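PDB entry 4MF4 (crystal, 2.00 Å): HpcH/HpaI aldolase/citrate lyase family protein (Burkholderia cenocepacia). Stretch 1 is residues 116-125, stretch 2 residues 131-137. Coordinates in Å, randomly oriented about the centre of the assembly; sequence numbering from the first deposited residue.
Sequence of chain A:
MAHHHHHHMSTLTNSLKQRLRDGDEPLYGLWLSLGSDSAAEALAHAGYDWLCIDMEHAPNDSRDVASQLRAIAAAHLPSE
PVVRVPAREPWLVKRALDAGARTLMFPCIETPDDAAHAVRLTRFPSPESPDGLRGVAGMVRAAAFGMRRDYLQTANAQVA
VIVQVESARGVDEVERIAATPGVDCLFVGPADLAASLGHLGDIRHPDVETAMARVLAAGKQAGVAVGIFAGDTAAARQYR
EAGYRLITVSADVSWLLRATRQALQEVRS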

ATOM      1  N   ALA A 116      10.255  31.556  15.075  1.00 16.41           N
ATOM      2  CA  ALA A 116      10.502  32.337  13.847  1.00 16.49           C
ATOM      3  C   ALA A 116      10.942  31.444  12.665  1.00 16.64           C
ATOM      4  O   ALA A 116      10.503  31.644  11.555  1.00 17.73           O
ATOM      5  CB  ALA A 116      11.566  33.403  14.102  1.00 16.60           C
ATOM      6  N   HIS A 117      11.810  30.481  12.911  1.00 16.70           N
ATOM      7  CA  HIS A 117      12.264  29.547  11.847  1.00 17.78           C
ATOM      8  C   HIS A 117      11.074  28.716  11.322  1.00 16.76           C
ATOM      9  O   HIS A 117      10.872  28.587  10.139  1.00 16.93           O
ATOM     10  CB  HIS A 117      13.403  28.665  12.356  1.00 18.98           C
ATOM     11  CG  HIS A 117      13.931  27.721  11.318  1.00 19.84           C
ATOM     12  ND1 HIS A 117      13.875  26.354  11.450  1.00 20.65           N
ATOM     13  CD2 HIS A 117      14.466  27.955  10.099  1.00 20.34           C
ATOM     14  CE1 HIS A 117      14.402  25.780  10.381  1.00 20.60           C
ATOM     15  NE2 HIS A 117      14.752  26.731   9.538  1.00 19.46           N
ATOM     16  N   ALA A 118      10.232  28.243  12.218  1.00 16.86           N
ATOM     17  CA  ALA A 118       9.060  27.456  11.894  1.00 16.46           C
ATOM     18  C   ALA A 118       8.154  28.250  10.981  1.00 16.58           C
ATOM     19  O   ALA A 118       7.751  27.769   9.923  1.00 16.88           O
ATOM     20  CB  ALA A 118       8.335  27.052  13.184  1.00 16.74           C
ATOM     21  N   VAL A 119       7.940  29.511  11.317  1.00 16.76           N
ATOM     22  CA  VAL A 119       7.163  30.410  10.464  1.00 16.78           C
ATOM     23  C   VAL A 119       7.776  30.619   9.094  1.00 18.17           C
ATOM     24  O   VAL A 119       7.062  30.529   8.115  1.00 18.91           O
ATOM     25  CB  VAL A 119       6.920  31.808  11.122  1.00 16.28           C
ATOM     26  CG1 VAL A 119       6.247  32.788  10.147  1.00 16.03           C
ATOM     27  CG2 VAL A 119       6.040  31.669  12.350  1.00 15.86           C
ATOM     28  N   ARG A 120       9.072  30.919   9.029  1.00 19.68           N
ATOM     29  CA  ARG A 120       9.777  31.125   7.761  1.00 20.35           C
ATOM     30  C   ARG A 120       9.599  29.957   6.817  1.00 18.67           C
ATOM     31  O   ARG A 120       9.462  30.134   5.616  1.00 18.80           O
ATOM     32  CB  ARG A 120      11.298  31.301   7.986  1.00 22.34           C
ATOM     33  CG  ARG A 120      11.720  32.597   8.670  1.00 24.67           C
ATOM     34  CD  ARG A 120      13.239  32.624   8.877  1.00 26.72           C
ATOM     35  NE  ARG A 120      13.907  32.699   7.575  1.00 28.16           N
ATOM     36  CZ  ARG A 120      15.214  32.584   7.357  1.00 31.34           C
ATOM     37  NH1 ARG A 120      16.053  32.341   8.356  1.00 31.74           N
ATOM     38  NH2 ARG A 120      15.686  32.694   6.108  1.00 31.30           N
ATOM     39  N   LEU A 121       9.646  28.751   7.363  1.00 18.34           N
ATOM     40  CA  LEU A 121       9.528  27.534   6.585  1.00 18.18           C
ATOM     41  C   LEU A 121       8.165  27.429   5.945  1.00 17.35           C
ATOM     42  O   LEU A 121       8.040  26.754   4.930  1.00 18.99           O
ATOM     43  CB  LEU A 121       9.803  26.276   7.399  1.00 17.99           C
ATOM     44  CG  LEU A 121      11.217  26.026   7.916  1.00 18.37           C
ATOM     45  CD1 LEU A 121      11.166  24.731   8.717  1.00 19.29           C
ATOM     46  CD2 LEU A 121      12.288  25.912   6.840  1.00 19.12           C
ATOM     47  N   THR A 122       7.174  28.130   6.471  1.00 16.84           N
ATOM     48  CA  THR A 122       5.817  28.123   5.893  1.00 16.17           C
ATOM     49  C   THR A 122       5.456  29.258   4.942  1.00 17.01           C
ATOM     50  O   THR A 122       4.339  29.253   4.384  1.00 15.34           O
ATOM     51  CB  THR A 122       4.715  28.073   6.990  1.00 16.22           C
ATOM     52  OG1 THR A 122       4.562  29.362   7.614  1.00 16.28           O
ATOM     53  CG2 THR A 122       5.025  27.015   7.996  1.00 16.30           C
ATOM     54  N   ARG A 123       6.402  30.181   4.703  1.00 17.61           N
ATOM     55  CA  ARG A 123       6.135  31.382   3.917  1.00 17.57           C
ATOM     56  C   ARG A 123       6.952  31.419   2.608  1.00 18.12           C
ATOM     57  O   ARG A 123       8.140  31.224   2.613  1.00 16.89           O
ATOM     58  CB  ARG A 123       6.463  32.643   4.721  1.00 18.69           C
ATOM     59  CG  ARG A 123       5.602  32.889   5.976  1.00 19.32           C
ATOM     60  CD  ARG A 123       4.119  32.781   5.677  1.00 20.18           C
ATOM     61  NE  ARG A 123       3.252  33.423   6.658  1.00 19.94           N
ATOM     62  CZ  ARG A 123       2.637  32.820   7.677  1.00 20.97           C
ATOM     63  NH1 ARG A 123       2.787  31.527   7.940  1.00 19.09           N
ATOM     64  NH2 ARG A 123       1.839  33.536   8.464  1.00 21.05           N
ATOM     65  N   PHE A 124       6.264  31.648   1.499  1.00 18.62           N
ATOM     66  CA  PHE A 124       6.902  32.089   0.280  1.00 19.85           C
ATOM     67  C   PHE A 124       7.575  33.454   0.483  1.00 21.51           C
ATOM     68  O   PHE A 124       6.986  34.343   1.095  1.00 22.47           O
ATOM     69  CB  PHE A 124       5.864  32.229  -0.802  1.00 19.87           C
ATOM     70  CG  PHE A 124       5.296  30.921  -1.279  1.00 19.95           C
ATOM     71  CD1 PHE A 124       6.117  29.865  -1.577  1.00 19.16           C
ATOM     72  CD2 PHE A 124       3.923  30.790  -1.474  1.00 20.15           C
ATOM     73  CE1 PHE A 124       5.584  28.677  -2.060  1.00 21.52           C
ATOM     74  CE2 PHE A 124       3.386  29.625  -1.946  1.00 20.21           C
ATOM     75  CZ  PHE A 124       4.211  28.552  -2.226  1.00 21.21           C
ATOM     76  N   PRO A 125       8.798  33.632  -0.038  1.00 22.92           N
ATOM     77  CA  PRO A 125       9.400  34.973   0.088  1.00 24.69           C
ATOM     78  C   PRO A 125       8.512  36.064  -0.556  1.00 25.99           C
ATOM     79  O   PRO A 125       8.089  35.935  -1.697  1.00 27.68           O
ATOM     80  CB  PRO A 125      10.743  34.848  -0.635  1.00 24.68           C
ATOM     81  CG  PRO A 125      10.909  33.434  -1.025  1.00 26.45           C
ATOM     82  CD  PRO A 125       9.626  32.694  -0.808  1.00 24.36           C
ATOM     83  N   ASP A 131      12.019  37.092   4.328  1.00 24.01           N
ATOM     84  CA  ASP A 131      12.896  35.979   4.631  1.00 24.34           C
ATOM     85  C   ASP A 131      12.216  34.592   4.484  1.00 22.43           C
ATOM     86  O   ASP A 131      12.688  33.627   5.055  1.00 21.68           O
ATOM     87  CB  ASP A 131      13.490  36.132   6.028  1.00 24.96           C
ATOM     88  CG  ASP A 131      12.443  36.098   7.128  1.00 25.97           C
ATOM     89  OD1 ASP A 131      11.229  36.055   6.861  1.00 28.71           O
ATOM     90  OD2 ASP A 131      12.851  36.131   8.294  1.00 29.75           O
ATOM     91  N   GLY A 132      11.147  34.502   3.714  1.00 21.40           N
ATOM     92  CA  GLY A 132      10.408  33.226   3.579  1.00 21.22           C
ATOM     93  C   GLY A 132      11.284  32.148   3.012  1.00 21.95           C
ATOM     94  O   GLY A 132      12.098  32.426   2.130  1.00 20.42           O
ATOM     95  N   LEU A 133      11.111  30.922   3.500  1.00 21.37           N
ATOM     96  CA  LEU A 133      11.906  29.803   3.034  1.00 23.77           C
ATOM     97  C   LEU A 133      11.091  28.721   2.320  1.00 24.14           C
ATOM     98  O   LEU A 133      11.645  27.699   1.919  1.00 24.28           O
ATOM     99  CB  LEU A 133      12.669  29.187   4.192  1.00 24.45           C
ATOM    100  CG  LEU A 133      13.817  29.992   4.784  1.00 25.49           C
ATOM    101  CD1 LEU A 133      14.458  29.185   5.880  1.00 25.95           C
ATOM    102  CD2 LEU A 133      14.869  30.357   3.737  1.00 27.48           C
ATOM    103  N   ARG A 134       9.800  28.958   2.112  1.00 23.97           N
ATOM    104  CA  ARG A 134       8.990  27.982   1.400  1.00 24.50           C
ATOM    105  C   ARG A 134       9.339  27.878  -0.114  1.00 23.55           C
ATOM    106  O   ARG A 134       9.324  28.858  -0.844  1.00 22.33           O
ATOM    107  CB  ARG A 134       7.501  28.255   1.568  1.00 23.26           C
ATOM    108  CG  ARG A 134       6.654  27.091   1.077  1.00 23.30           C
ATOM    109  CD  ARG A 134       5.168  27.340   1.182  1.00 22.77           C
ATOM    110  NE  ARG A 134       4.505  26.212   0.518  1.00 23.01           N
ATOM    111  CZ  ARG A 134       3.201  26.076   0.331  1.00 21.32           C
ATOM    112  NH1 ARG A 134       2.335  26.957   0.839  1.00 19.80           N
ATOM    113  NH2 ARG A 134       2.772  24.980  -0.313  1.00 23.12           N
ATOM    114  N   GLY A 135       9.594  26.647  -0.556  1.00 24.28           N
ATOM    115  CA  GLY A 135       9.952  26.335  -1.948  1.00 22.35           C
ATOM    116  C   GLY A 135       8.743  26.318  -2.843  1.00 22.86           C
ATOM    117  O   GLY A 135       7.669  25.866  -2.442  1.00 22.85           O
ATOM    118  N   VAL A 136       8.925  26.830  -4.060  1.00 22.73           N
ATOM    119  CA  VAL A 136       7.866  27.060  -5.005  1.00 24.52           C
ATOM    120  C   VAL A 136       7.700  25.842  -5.927  1.00 24.68           C
ATOM    121  O   VAL A 136       8.645  25.419  -6.589  1.00 27.65           O
ATOM    122  CB  VAL A 136       8.213  28.314  -5.855  1.00 25.82           C
ATOM    123  CG1 VAL A 136       7.175  28.556  -6.913  1.00 27.65           C
ATOM    124  CG2 VAL A 136       8.377  29.547  -4.958  1.00 28.38           C
ATOM    125  N   ALA A 137       6.510  25.281  -5.998  1.00 22.70           N
ATOM    126  CA  ALA A 137       6.217  24.313  -7.039  1.00 21.65           C
ATOM    127  C   ALA A 137       4.718  24.423  -7.348  1.00 22.25           C
ATOM    128  O   ALA A 137       3.870  24.234  -6.453  1.00 23.44           O
ATOM    129  CB  ALA A 137       6.611  22.913  -6.613  1.00 20.84           C
TER
HETATM  130  O   HOH W   1       2.710  29.592   2.147  1.00 21.52           O

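The most unusual feature of this contact is the way Gly132 fits against the backbone of the other stretch. Its CA lies 3.2 Å from Arg123 O, and the CA atoms of Gly132 and Pro125 are only 4.0 Å apart. A CB built ideally on this residue would point toward the other stretch and fall 2.4 Å from Arg123 O and 2.8 Å from Pro125 N, both clashes. Glycine suits the site because it has no such atom, and the two backbones can therefore pack directly against each other.

This close approach accompanies two backbone hydrogen bonds made by the residues that follow. Leu133 N donates to Arg120 O at 2.8 Å with an angle of 164°, and Arg134 N donates to Arg123 O at 2.9 Å with an angle of 159°. Leu133 N is also 3.1 Å from Arg123 O, but the angle is poor and no hydrogen bond results. Arg120 O takes a further bond from within its own stretch, from Arg123 N at 3.2 Å, so one carbonyl near the end of the helix serves both the local turn and the neighbouring loop.

The CA-to-CB bond of Arg120 points toward stretch 2, and the side chain is anchored by a main-chain carbonyl. Its NE donates to Asp131 O at 2.9 Å, and its NH2 adds a weak bond to the same Asp131 O at 3.3 Å; the acceptor lies near the guanidinium plane, where the N-H groups are directed. The Asp131 carboxylate contributes differently. Arg120 NE and Asp131 OD2 form a long salt bridge of 3.7 Å, with the oxygen well out of the plane, so the attraction is one of charge without a directed N-H. Leucine complements the arginine on its apolar side: Leu133 CD1 sits over one face of the guanidinium, a flat surface that makes no hydrogen bonds of its own. Leu133 CD1 also packs 4.0 Å from Leu121 CD2. Although the CA-to-CB bond of Leu121 points away, the end of its side chain comes nearer and makes this apolar contact.

Arg134 and Phe124 form the other side-chain centre of the contact. With all its side-chain torsions near 180°, Arg134 is extended, and its CD lies 3.8 Å from the centroid of the Phe124 ring, 23° off the normal, in a CH-pi interaction. Farther along, Phe124 CZ lies over one face of the guanidinium. Arginine suits this place because its methylene groups can pack on an aromatic face while its polar end remains free to bond: Arg134 NH1 donates to a water at 3.0 Å, and that water donates to Thr122 O at 2.8 Å, linking the stretches again. The broad phenylalanine ring has further neighbours, with Gly135 O at its edge, 3.5 Å from Phe124 CE1, and Val136 CG2 4.1 Å from Phe124 CD1. In the next residue, Pro125 CG packs 3.5 Å from Gly132 O.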